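Local structure of tyrosine--tRNA ligase, mitochondrial (Emericella nidulans, 5IHX) at residues R183-Y188 / Y217-A222. The protein probably attaches L-tyrosine to mitochondrial tRNA(Tyr) at the expense of ATP, as a class I aminoacyl-tRNA synthetase. Residues are numbered along the deposited sequence; the frame is centred on the assembly and turned at random.
Sequences RDLGAY and YPLMQA. With TYR (tyrosine), chain C.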
ATOM      1  N   ARG A 183      -2.236   9.510   0.063  1.00 37.26           N
ATOM      2  CA  ARG A 183      -2.545  10.934   0.094  1.00 42.30           C
ATOM      3  C   ARG A 183      -3.692  11.287  -0.852  1.00 47.61           C
ATOM      4  O   ARG A 183      -4.620  12.003  -0.476  1.00 53.28           O
ATOM      5  CB  ARG A 183      -1.307  11.761  -0.272  1.00 43.30           C
ATOM      6  CG  ARG A 183      -1.626  13.192  -0.692  1.00 52.33           C
ATOM      7  CD  ARG A 183      -0.379  14.044  -0.823  1.00 57.66           C
ATOM      8  NE  ARG A 183       0.536  13.518  -1.833  1.00 72.91           N
ATOM      9  CZ  ARG A 183       0.355  13.645  -3.144  1.00 75.76           C
ATOM     10  NH1 ARG A 183      -0.715  14.275  -3.614  1.00 80.61           N
ATOM     11  NH2 ARG A 183       1.239  13.137  -3.990  1.00 75.39           N
ATOM     12  N   ASP A 184      -3.623  10.781  -2.081  1.00 44.02           N
ATOM     13  CA  ASP A 184      -4.548  11.193  -3.136  1.00 42.09           C
ATOM     14  C   ASP A 184      -5.797  10.317  -3.238  1.00 41.69           C
ATOM     15  O   ASP A 184      -6.786  10.723  -3.848  1.00 45.01           O
ATOM     16  CB  ASP A 184      -3.826  11.197  -4.488  1.00 46.75           C
ATOM     17  CG  ASP A 184      -2.818  12.328  -4.613  1.00 55.83           C
ATOM     18  OD1 ASP A 184      -2.978  13.359  -3.922  1.00 55.05           O
ATOM     19  OD2 ASP A 184      -1.865  12.186  -5.408  1.00 64.35           O
ATOM     20  N   LEU A 185      -5.753   9.126  -2.646  1.00 37.57           N
ATOM     21  CA  LEU A 185      -6.882   8.198  -2.719  1.00 43.39           C
ATOM     22  C   LEU A 185      -7.213   7.572  -1.368  1.00 31.95           C
ATOM     23  O   LEU A 185      -8.348   7.663  -0.903  1.00 38.96           O
ATOM     24  CB  LEU A 185      -6.597   7.095  -3.745  1.00 35.18           C
ATOM     25  CG  LEU A 185      -7.627   5.963  -3.829  1.00 32.59           C
ATOM     26  CD1 LEU A 185      -9.019   6.503  -4.121  1.00 39.73           C
ATOM     27  CD2 LEU A 185      -7.216   4.950  -4.886  1.00 37.22           C
ATOM     28  N   GLY A 186      -6.223   6.946  -0.738  1.00 31.00           N
ATOM     29  CA  GLY A 186      -6.446   6.201   0.491  1.00 35.82           C
ATOM     30  C   GLY A 186      -7.071   7.009   1.615  1.00 40.17           C
ATOM     31  O   GLY A 186      -7.846   6.482   2.413  1.00 40.17           O
ATOM     32  N   ALA A 187      -6.740   8.294   1.677  1.00 37.63           N
ATOM     33  CA  ALA A 187      -7.229   9.159   2.748  1.00 42.14           C
ATOM     34  C   ALA A 187      -8.723   9.445   2.619  1.00 39.91           C
ATOM     35  O   ALA A 187      -9.367   9.853   3.586  1.00 48.31           O
ATOM     36  CB  ALA A 187      -6.445  10.464   2.763  1.00 40.31           C
ATOM     37  N   TYR A 188      -9.268   9.228   1.424  1.00 42.08           N
ATOM     38  CA  TYR A 188     -10.655   9.581   1.126  1.00 37.80           C
ATOM     39  C   TYR A 188     -11.554   8.355   0.976  1.00 38.07           C
ATOM     40  O   TYR A 188     -12.742   8.486   0.687  1.00 50.31           O
ATOM     41  CB  TYR A 188     -10.709  10.420  -0.148  1.00 35.46           C
ATOM     42  CG  TYR A 188      -9.756  11.592  -0.140  1.00 43.67           C
ATOM     43  CD1 TYR A 188     -10.016  12.720   0.628  1.00 47.57           C
ATOM     44  CD2 TYR A 188      -8.590  11.567  -0.893  1.00 52.46           C
ATOM     45  CE1 TYR A 188      -9.143  13.792   0.639  1.00 47.99           C
ATOM     46  CE2 TYR A 188      -7.713  12.632  -0.887  1.00 54.36           C
ATOM     47  CZ  TYR A 188      -7.993  13.742  -0.118  1.00 52.25           C
ATOM     48  OH  TYR A 188      -7.119  14.805  -0.110  1.00 56.10           O
ATOM     49  N   TYR A 217      -6.303  -4.412  -3.641  1.00 41.38           N
ATOM     50  CA  TYR A 217      -6.363  -4.587  -5.095  1.00 36.67           C
ATOM     51  C   TYR A 217      -7.330  -3.611  -5.782  1.00 30.36           C
ATOM     52  O   TYR A 217      -6.977  -3.016  -6.800  1.00 35.61           O
ATOM     53  CB  TYR A 217      -6.737  -6.033  -5.447  1.00 43.09           C
ATOM     54  CG  TYR A 217      -6.649  -6.331  -6.929  1.00 45.02           C
ATOM     55  CD1 TYR A 217      -5.511  -6.924  -7.462  1.00 49.01           C
ATOM     56  CD2 TYR A 217      -7.690  -6.015  -7.797  1.00 42.54           C
ATOM     57  CE1 TYR A 217      -5.412  -7.197  -8.810  1.00 47.52           C
ATOM     58  CE2 TYR A 217      -7.598  -6.286  -9.148  1.00 42.17           C
ATOM     59  CZ  TYR A 217      -6.456  -6.877  -9.650  1.00 52.21           C
ATOM     60  OH  TYR A 217      -6.354  -7.151 -10.995  1.00 56.83           O
ATOM     61  N   PRO A 218      -8.552  -3.445  -5.242  1.00 28.69           N
ATOM     62  CA  PRO A 218      -9.474  -2.477  -5.852  1.00 36.36           C
ATOM     63  C   PRO A 218      -8.878  -1.074  -5.997  1.00 35.58           C
ATOM     64  O   PRO A 218      -9.159  -0.391  -6.982  1.00 33.50           O
ATOM     65  CB  PRO A 218     -10.663  -2.454  -4.888  1.00 38.60           C
ATOM     66  CG  PRO A 218     -10.608  -3.728  -4.153  1.00 38.30           C
ATOM     67  CD  PRO A 218      -9.189  -4.208  -4.151  1.00 32.73           C
ATOM     68  N   LEU A 219      -8.074  -0.651  -5.026  1.00 34.40           N
ATOM     69  CA  LEU A 219      -7.472   0.677  -5.073  1.00 35.02           C
ATOM     70  C   LEU A 219      -6.417   0.751  -6.175  1.00 30.08           C
ATOM     71  O   LEU A 219      -6.225   1.800  -6.792  1.00 39.10           O
ATOM     72  CB  LEU A 219      -6.851   1.048  -3.721  1.00 32.11           C
ATOM     73  CG  LEU A 219      -7.822   1.525  -2.635  1.00 35.72           C
ATOM     74  CD1 LEU A 219      -8.625   0.370  -2.055  1.00 44.06           C
ATOM     75  CD2 LEU A 219      -7.077   2.272  -1.532  1.00 38.52           C
ATOM     76  N   MET A 220      -5.733  -0.360  -6.425  1.00 30.79           N
ATOM     77  CA  MET A 220      -4.749  -0.406  -7.503  1.00 33.52           C
ATOM     78  C   MET A 220      -5.427  -0.313  -8.868  1.00 26.51           C
ATOM     79  O   MET A 220      -4.970   0.417  -9.748  1.00 32.68           O
ATOM     80  CB  MET A 220      -3.915  -1.684  -7.422  1.00 29.23           C
ATOM     81  CG  MET A 220      -3.018  -1.764  -6.200  1.00 38.55           C
ATOM     82  SD  MET A 220      -2.008  -3.258  -6.178  1.00 42.55           S
ATOM     83  CE  MET A 220      -0.832  -2.908  -7.486  1.00 46.21           C
ATOM     84  N   GLN A 221      -6.518  -1.052  -9.041  1.00 30.46           N
ATOM     85  CA  GLN A 221      -7.285  -0.986 -10.281  1.00 35.39           C
ATOM     86  C   GLN A 221      -7.837   0.422 -10.483  1.00 33.65           C
ATOM     87  O   GLN A 221      -7.866   0.936 -11.602  1.00 30.53           O
ATOM     88  CB  GLN A 221      -8.418  -2.012 -10.281  1.00 42.86           C
ATOM     89  CG  GLN A 221      -9.174  -2.069 -11.609  1.00 54.14           C
ATOM     90  CD  GLN A 221      -9.809  -3.424 -11.889  1.00 56.53           C
ATOM     91  OE1 GLN A 221      -9.419  -4.443 -11.317  1.00 45.84           O
ATOM     92  NE2 GLN A 221     -10.792  -3.438 -12.782  1.00 52.66           N
ATOM     93  N   ALA A 222      -8.284   1.037  -9.394  1.00 28.15           N
ATOM     94  CA  ALA A 222      -8.808   2.396  -9.450  1.00 24.31           C
ATOM     95  C   ALA A 222      -7.712   3.361  -9.872  1.00 26.14           C
ATOM     96  O   ALA A 222      -7.937   4.257 -10.685  1.00 34.35           O
ATOM     97  CB  ALA A 222      -9.378   2.803  -8.105  1.00 34.32           C
TER
HETATM   98  N   TYR C 501      -8.727  -7.037 -12.424  1.00 56.37           N
HETATM   99  CA  TYR C 501      -9.002  -7.486 -13.820  1.00 53.00           C
HETATM  100  C   TYR C 501      -9.130  -9.003 -13.888  1.00 64.03           C
HETATM  101  O   TYR C 501      -9.813  -9.548 -14.757  1.00 65.23           O
HETATM  102  CB  TYR C 501      -7.895  -7.010 -14.763  1.00 42.72           C
HETATM  103  CG  TYR C 501      -7.580  -5.542 -14.625  1.00 46.65           C
HETATM  104  CD1 TYR C 501      -8.514  -4.576 -14.980  1.00 37.83           C
HETATM  105  CD2 TYR C 501      -6.350  -5.118 -14.138  1.00 41.38           C
HETATM  106  CE1 TYR C 501      -8.231  -3.233 -14.857  1.00 42.87           C
HETATM  107  CE2 TYR C 501      -6.059  -3.777 -14.010  1.00 40.14           C
HETATM  108  CZ  TYR C 501      -7.002  -2.838 -14.372  1.00 45.09           C
HETATM  109  OH  TYR C 501      -6.719  -1.500 -14.246  1.00 52.22           O
HETATM  110  OXT TYR C 501      -8.546  -9.720 -13.075  1.00 60.43           O
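L185 reaches across to L219 and A222 with its CD2 methyl. The second segment starts at Y217, on the ligand side. Its OH accepts a hydrogen bond from the amino N of the bound tyrosine, 2.8 Å away. That N lies at the edge of the Y217 ring, in its plane. The same OH is also hydrogen-bonded to D73. L219 lies on the other side of the helix. L185 CD2 sits 4.1 Å from L219 CB and 3.8 Å from the backbone carbonyl L219 O. CG of L185 stands anti to the backbone N (chi1 174°), which sends the branch out from its own helix. L219 CD2 in turn reaches back to CA of G186 at 4.5 Å, where no side chain intervenes. Q221 returns to the ligand. Its amide lies over one face of the ligand ring, near the CD1-CE1 edge and roughly parallel to it, with NE2 3.3 Å from ligand CE1. Its OE1 takes a second hydrogen bond from the ligand amino N at 2.9 Å. NE2 is hydrogen-bonded to Q236. Together with the OE1 bond this holds the amide in one orientation. A222 CB touches L185 CD2 at 4.4 Å, so one methyl packs against two successive turns. The contact is thin and buried, and its side-chain pairs are apolar. It joins the back of a pocket helix to helix 178-186 in the Rossmann-fold catalytic part of this C-terminally truncated chain, at the dimer interface. The G186 backbone hydrogen-bonds to the second subunit, and L219 meets F212 of that subunit. L219 and A222 also pack on helix 243-259, and Q236 belongs to strand 235-238.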